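Local coordinates for DNA repair protein RECN (Deinococcus radiodurans, PDB 4ABX) that may take part in recombinational repair of damaged DNA, as an SMC-like, ATP-binding protein represented here by its coiled-coil domain, at residues A[27-32]-A[147-152]; A[70-75]-A[94-99]; A[32-37]-A[132-137]. All coordinates share one frame; numbering follows the deposited sequence.

Contact 1 of 3, residues A[27-32]-A[147-152]; sequences VSPDPG and DVVEFG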
# COMPACT_ATOMS: atom_id res chain seq x y z
N VAL A 27 15.09 -16.79 48.44
CA VAL A 27 14.98 -17.15 47.03
C VAL A 27 15.01 -18.67 46.86
O VAL A 27 14.38 -19.22 45.95
CB VAL A 27 16.11 -16.51 46.20
CG1 VAL A 27 16.07 -16.99 44.76
CG2 VAL A 27 16.02 -14.99 46.27
N SER A 28 15.75 -19.32 47.75
CA SER A 28 15.84 -20.78 47.78
C SER A 28 16.28 -21.38 46.44
O SER A 28 15.54 -22.15 45.83
CB SER A 28 14.51 -21.38 48.24
OG SER A 28 14.62 -22.78 48.36
N PRO A 29 17.50 -21.03 46.00
CA PRO A 29 18.03 -21.53 44.72
C PRO A 29 18.19 -23.05 44.71
O PRO A 29 18.74 -23.63 45.65
CB PRO A 29 19.40 -20.85 44.62
CG PRO A 29 19.75 -20.49 46.03
CD PRO A 29 18.45 -20.14 46.68
N ASP A 30 17.72 -23.68 43.65
CA ASP A 30 17.80 -25.13 43.51
C ASP A 30 18.66 -25.48 42.31
O ASP A 30 18.18 -25.50 41.17
CB ASP A 30 16.39 -25.71 43.35
CG ASP A 30 16.40 -27.21 43.05
OD1 ASP A 30 17.38 -27.90 43.41
OD2 ASP A 30 15.41 -27.69 42.47
N PRO A 31 19.96 -25.74 42.55
CA PRO A 31 20.89 -25.99 41.45
C PRO A 31 20.28 -26.94 40.43
O PRO A 31 19.73 -27.98 40.79
CB PRO A 31 22.09 -26.62 42.14
CG PRO A 31 22.05 -26.05 43.54
CD PRO A 31 20.59 -25.94 43.87
N GLY A 32 20.37 -26.59 39.15
CA GLY A 32 19.78 -27.40 38.10
C GLY A 32 18.48 -26.85 37.54
O GLY A 32 18.13 -27.12 36.39
N ASP A 147 27.58 -22.71 43.64
CA ASP A 147 28.43 -21.79 44.40
C ASP A 147 27.60 -20.96 45.37
O ASP A 147 28.02 -20.72 46.51
CB ASP A 147 29.21 -20.85 43.47
CG ASP A 147 30.26 -21.59 42.65
OD1 ASP A 147 31.15 -22.23 43.24
OD2 ASP A 147 30.19 -21.52 41.40
N VAL A 148 26.43 -20.51 44.92
CA VAL A 148 25.55 -19.70 45.75
C VAL A 148 25.09 -20.47 46.99
O VAL A 148 25.07 -19.93 48.10
CB VAL A 148 24.30 -19.24 44.97
CG1 VAL A 148 23.41 -18.38 45.86
CG2 VAL A 148 24.69 -18.48 43.71
N VAL A 149 24.71 -21.72 46.79
CA VAL A 149 24.25 -22.55 47.90
C VAL A 149 25.39 -22.78 48.89
O VAL A 149 25.21 -22.67 50.10
CB VAL A 149 23.68 -23.89 47.40
CG1 VAL A 149 23.50 -24.87 48.56
CG2 VAL A 149 22.36 -23.67 46.66
N GLU A 150 26.56 -23.10 48.35
CA GLU A 150 27.76 -23.27 49.17
C GLU A 150 28.07 -21.99 49.96
O GLU A 150 28.36 -22.05 51.17
CB GLU A 150 28.95 -23.67 48.30
CG GLU A 150 30.29 -23.72 49.03
CD GLU A 150 30.37 -24.86 50.04
OE1 GLU A 150 29.49 -25.75 50.01
OE2 GLU A 150 31.31 -24.86 50.86
N PHE A 151 28.00 -20.84 49.29
CA PHE A 151 28.26 -19.56 49.95
C PHE A 151 27.36 -19.40 51.17
O PHE A 151 27.82 -18.98 52.23
CB PHE A 151 28.08 -18.38 48.98
CG PHE A 151 28.44 -17.04 49.58
CD1 PHE A 151 27.64 -16.45 50.55
CD2 PHE A 151 29.59 -16.37 49.18
CE1 PHE A 151 27.97 -15.21 51.11
CE2 PHE A 151 29.92 -15.14 49.73
CZ PHE A 151 29.12 -14.56 50.69
N GLY A 152 26.09 -19.74 51.03
CA GLY A 152 25.14 -19.62 52.13
C GLY A 152 25.41 -20.58 53.28
O GLY A 152 25.21 -20.24 54.45
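Val148 and Val149, which face Pro29 and Pro31, ride on a helical turn whose shortest polar bond, Phe151 N to Asp147 O at 2.8 Å, lies within the helix itself. Across the gap the contact is made of apolar surfaces. Val149 does most of the work with one methyl, CG2. A chi1 of 167° turns CG2 away from the carbonyl carbon and projects it at the two prolines, 3.9 Å from Pro31 CG and 4.2 Å from Pro29 CG. The side chains of Pro31 and Val149 cross at about a right angle, Pro31 meeting Val149 CG2 through CG and CD, while the Pro29 carbonyl O also rests against it, 3.8 Å from Val149 CG2. Pro29 CG is shared, since it also reaches Val148 CG1 at 4.2 Å.

In the RecN coiled-coil domain, residues 28-32 form a break between helix 6-27 and helix 33-63, and here the loop is laid along the early turns of helix 145-169. Prolines suit such a connection: each ring supplies a rigid apolar surface, and neither brings a backbone N-H that would need an acceptor. Ser28 lets the chain leave the helix with positive phi, and Arg130 holds the departure by donating from NH1 to Val27 O. Beta-branched valines present methyls close to the helix backbone, so the loop can approach closely, Pro29 and Val149 standing 7.1 Å apart at their CA atoms. Val148, the buried one of the pair, turns inward onto Ile24 and Tyr141, whereas Val149 lies at the exposed margin.

Contact 2 of 3, residues A[70-75]-A[94-99]; sequences GLIGEA and NELRAA
Leu96 is the side chain by which helix 87-115 packs on helix 68-83, its partner in the helical hairpin at one end of this coiled-coil domain. At its root the CA atoms of Leu96 and Ile72 are 7.5 Å apart. From CB, a chi1 of -170° points CG opposite the backbone N and carries Leu96 CG across to Ile72 CG2 at 3.9 Å. There it forks. CD1 stays with the same methyl, Leu96 CD1 lying 3.9 Å from Ile72 CG2, while CD2 turns one helical turn along and settles on Ala75. Leucine suits the position because its two terminal methyls can serve two partners at once, and alanine suits the other side because its small CB admits a methyl close to the helix backbone.

Ile72 uses its branch methyl here, and its side chain also packs on Leu100 and Val103 of helix 87-115. The second subunit covers more of helix 68-83: Ala75 packs on Leu61 of that other chain, and Leu71 meets its own counterpart there. At the end of the leucine, Leu96 CD2 lies 3.9 Å from Ala75 CB and 4.2 Å from Ala75 C.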
# COMPACT_ATOMS: atom_id res chain seq x y z
N GLY A 70 -6.01 -2.08 0.97
CA GLY A 70 -6.60 -0.80 0.65
C GLY A 70 -5.97 -0.15 -0.57
O GLY A 70 -6.67 0.39 -1.43
N LEU A 71 -4.65 -0.21 -0.67
CA LEU A 71 -3.96 0.38 -1.82
C LEU A 71 -4.22 -0.40 -3.10
O LEU A 71 -4.41 0.19 -4.17
CB LEU A 71 -2.46 0.51 -1.56
CG LEU A 71 -2.14 1.49 -0.43
CD1 LEU A 71 -0.64 1.61 -0.24
CD2 LEU A 71 -2.76 2.85 -0.73
N ILE A 72 -4.23 -1.72 -3.00
CA ILE A 72 -4.55 -2.55 -4.15
C ILE A 72 -5.95 -2.21 -4.67
O ILE A 72 -6.17 -2.11 -5.87
CB ILE A 72 -4.43 -4.06 -3.81
CG1 ILE A 72 -3.00 -4.41 -3.41
CG2 ILE A 72 -4.88 -4.92 -5.00
CD1 ILE A 72 -2.79 -5.89 -3.08
N GLY A 73 -6.88 -2.03 -3.74
CA GLY A 73 -8.25 -1.68 -4.07
C GLY A 73 -8.35 -0.35 -4.81
O GLY A 73 -9.12 -0.22 -5.76
N GLU A 74 -7.57 0.64 -4.36
CA GLU A 74 -7.55 1.93 -5.03
C GLU A 74 -7.04 1.77 -6.46
O GLU A 74 -7.58 2.35 -7.39
CB GLU A 74 -6.68 2.93 -4.27
CG GLU A 74 -7.25 3.37 -2.94
CD GLU A 74 -6.39 4.41 -2.25
OE1 GLU A 74 -5.79 5.26 -2.95
OE2 GLU A 74 -6.30 4.38 -1.00
N ALA A 75 -5.99 0.96 -6.61
CA ALA A 75 -5.39 0.69 -7.91
C ALA A 75 -6.36 -0.03 -8.84
O ALA A 75 -6.38 0.22 -10.04
CB ALA A 75 -4.11 -0.15 -7.74
N ASN A 94 -8.15 -7.71 -13.73
CA ASN A 94 -8.65 -8.98 -13.20
C ASN A 94 -7.58 -9.76 -12.45
O ASN A 94 -7.84 -10.32 -11.38
CB ASN A 94 -9.26 -9.83 -14.32
CG ASN A 94 -10.63 -9.34 -14.75
OD1 ASN A 94 -10.99 -9.39 -15.93
ND2 ASN A 94 -11.42 -8.86 -13.78
N GLU A 95 -6.37 -9.79 -12.98
CA GLU A 95 -5.24 -10.39 -12.27
C GLU A 95 -4.97 -9.67 -10.95
O GLU A 95 -4.57 -10.29 -9.96
CB GLU A 95 -3.99 -10.39 -13.15
CG GLU A 95 -4.09 -11.37 -14.31
CD GLU A 95 -2.99 -11.18 -15.35
OE1 GLU A 95 -2.04 -10.43 -15.08
OE2 GLU A 95 -3.10 -11.79 -16.44
N LEU A 96 -5.21 -8.35 -10.93
CA LEU A 96 -4.98 -7.56 -9.72
C LEU A 96 -6.04 -7.86 -8.65
O LEU A 96 -5.73 -7.93 -7.46
CB LEU A 96 -4.94 -6.06 -10.05
CG LEU A 96 -4.47 -5.13 -8.92
CD1 LEU A 96 -3.09 -5.55 -8.40
CD2 LEU A 96 -4.46 -3.68 -9.39
N ARG A 97 -7.28 -8.05 -9.08
CA ARG A 97 -8.34 -8.51 -8.18
C ARG A 97 -7.96 -9.83 -7.51
O ARG A 97 -8.15 -10.00 -6.29
CB ARG A 97 -9.67 -8.66 -8.93
CG ARG A 97 -10.37 -7.34 -9.22
CD ARG A 97 -11.79 -7.56 -9.72
NE ARG A 97 -12.54 -6.31 -9.81
CZ ARG A 97 -12.80 -5.67 -10.95
NH1 ARG A 97 -12.39 -6.17 -12.10
NH2 ARG A 97 -13.49 -4.54 -10.93
N ALA A 98 -7.43 -10.76 -8.30
CA ALA A 98 -6.96 -12.04 -7.77
C ALA A 98 -5.85 -11.84 -6.73
O ALA A 98 -5.83 -12.51 -5.71
CB ALA A 98 -6.47 -12.94 -8.90
N ALA A 99 -4.93 -10.92 -7.00
CA ALA A 99 -3.87 -10.63 -6.05
C ALA A 99 -4.45 -10.08 -4.75
O ALA A 99 -4.00 -10.43 -3.66
CB ALA A 99 -2.85 -9.67 -6.64

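Contact 3 of 3, residues A[32-37]-A[132-137]; sequences GEEEGL and SALSKL
Glu34 and Leu134 mark the closest backbone approach, 8.5 Å between CA atoms, where helix 33-37 and helix 132-137 cross at -141° with their axes 11.9 Å apart. This is a widely spaced, roughly antiparallel pairing within the coiled-coil domain, just past the loop that interrupts one of its arms, and long side chains have to bridge it. Leu134 supplies the apolar end, reaching out with both methyls, and the carboxylate face of Glu33 and the CG methylene of Glu34 come to meet it from the opposite direction.

Glu33 has CG set between its backbone N and carbonyl carbon (chi1 73°) and runs extended from there. Leu134 CD1 sits over the face of the carboxylate, 3.6 Å from Glu33 CD, with Leu134 CD2 toward Glu33 OE2 at 3.7 Å. The flat group can lie under a methyl while its oxygens bind partners outside the two segments: OE1 forms a salt bridge with Arg130 NE and OE2 accepts from Asp30 N. Were Glu33 an alanine, Arg130 NE would probably lose its charged mate and Asp30 N its acceptor, and Leu134 CD1 would be uncovered on that side.

Glu34 meets the leucine differently, through its CG methylene, 3.8 Å from Leu134 CD1; joining a greasy stem to a charged end, it sends OE2 on to a salt bridge with Lys138 NZ. One turn beyond Glu33, Leu37 CD1 touches Leu134 CD1 at 3.7 Å.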
# COMPACT_ATOMS: atom_id res chain seq x y z
N GLY A 32 20.37 -26.59 39.15
CA GLY A 32 19.78 -27.40 38.10
C GLY A 32 18.48 -26.85 37.54
O GLY A 32 18.13 -27.12 36.39
N GLU A 33 17.75 -26.06 38.34
CA GLU A 33 16.44 -25.56 37.92
C GLU A 33 16.49 -24.66 36.69
O GLU A 33 15.48 -24.46 36.02
CB GLU A 33 15.74 -24.83 39.08
CG GLU A 33 16.33 -23.45 39.41
CD GLU A 33 15.56 -22.72 40.51
OE1 GLU A 33 14.39 -22.36 40.27
OE2 GLU A 33 16.11 -22.53 41.61
N GLU A 34 17.67 -24.11 36.39
CA GLU A 34 17.80 -23.17 35.28
C GLU A 34 17.63 -23.82 33.92
O GLU A 34 17.28 -23.14 32.94
CB GLU A 34 19.12 -22.41 35.35
CG GLU A 34 19.19 -21.39 36.48
CD GLU A 34 20.58 -20.83 36.69
OE1 GLU A 34 21.54 -21.63 36.81
OE2 GLU A 34 20.72 -19.59 36.74
N GLU A 35 17.88 -25.13 33.84
CA GLU A 35 17.71 -25.86 32.59
C GLU A 35 16.27 -25.82 32.12
O GLU A 35 15.99 -25.48 30.96
CB GLU A 35 18.16 -27.32 32.72
CG GLU A 35 17.97 -28.10 31.42
CD GLU A 35 18.13 -29.60 31.59
OE1 GLU A 35 18.25 -30.07 32.74
OE2 GLU A 35 18.13 -30.31 30.56
N GLY A 36 15.35 -26.18 33.01
CA GLY A 36 13.93 -26.13 32.71
C GLY A 36 13.45 -24.71 32.43
O GLY A 36 12.68 -24.48 31.49
N LEU A 37 13.89 -23.76 33.25
CA LEU A 37 13.52 -22.36 33.06
C LEU A 37 13.92 -21.86 31.67
O LEU A 37 13.11 -21.24 30.97
CB LEU A 37 14.15 -21.48 34.14
CG LEU A 37 13.60 -21.62 35.56
CD1 LEU A 37 14.44 -20.81 36.54
CD2 LEU A 37 12.14 -21.19 35.63
N SER A 132 15.66 -13.91 36.73
CA SER A 132 16.23 -12.66 37.20
C SER A 132 16.63 -12.77 38.67
O SER A 132 17.67 -12.24 39.07
CB SER A 132 15.24 -11.50 37.03
OG SER A 132 15.75 -10.33 37.63
N ALA A 133 15.81 -13.44 39.47
CA ALA A 133 16.11 -13.60 40.89
C ALA A 133 17.34 -14.47 41.07
O ALA A 133 18.20 -14.18 41.91
CB ALA A 133 14.91 -14.18 41.64
N LEU A 134 17.44 -15.53 40.28
CA LEU A 134 18.60 -16.42 40.33
C LEU A 134 19.87 -15.71 39.85
O LEU A 134 20.95 -15.88 40.43
CB LEU A 134 18.36 -17.71 39.53
CG LEU A 134 17.26 -18.63 40.07
CD1 LEU A 134 16.93 -19.75 39.08
CD2 LEU A 134 17.65 -19.20 41.44
N SER A 135 19.74 -14.89 38.80
CA SER A 135 20.86 -14.11 38.28
C SER A 135 21.42 -13.12 39.29
O SER A 135 22.63 -12.96 39.43
CB SER A 135 20.46 -13.35 37.01
OG SER A 135 20.26 -14.23 35.92
N LYS A 136 20.52 -12.43 39.99
CA LYS A 136 20.94 -11.49 41.02
C LYS A 136 21.78 -12.19 42.10
O LYS A 136 22.77 -11.64 42.58
CB LYS A 136 19.73 -10.78 41.64
CG LYS A 136 18.95 -9.94 40.64
CD LYS A 136 17.79 -9.22 41.30
CE LYS A 136 17.04 -8.34 40.30
NZ LYS A 136 15.90 -7.62 40.94
N LEU A 137 21.38 -13.41 42.47
CA LEU A 137 22.13 -14.20 43.46
C LEU A 137 23.50 -14.62 42.95
O LEU A 137 24.49 -14.57 43.69
CB LEU A 137 21.34 -15.44 43.88
CG LEU A 137 20.17 -15.23 44.83
CD1 LEU A 137 19.67 -16.58 45.35
CD2 LEU A 137 20.59 -14.34 45.99

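How the contacts relate
Contacts 1 and 3 are neighbours, their centres about 10 Å apart; they share Gly32 and meet where Val27 and Pro29 pack on Leu137, so the loop 28-32 and helices 33-63, 121-141 and 145-169 form one continuous junction. Both are partly buried. Contact 1 sets proline rings against valine methyls, whereas contact 3 sets a leucine against two glutamates, one offering its carboxylate face and the other its CG methylene, both charges paired with basic residues. Contact 2 lies across the chain's centre, about 62 Å from contact 1 and about 52 Å from contact 3, between centres. Its touching residues are all buried and aliphatic, in keeping with the second subunit beside it, which touches neither of the others.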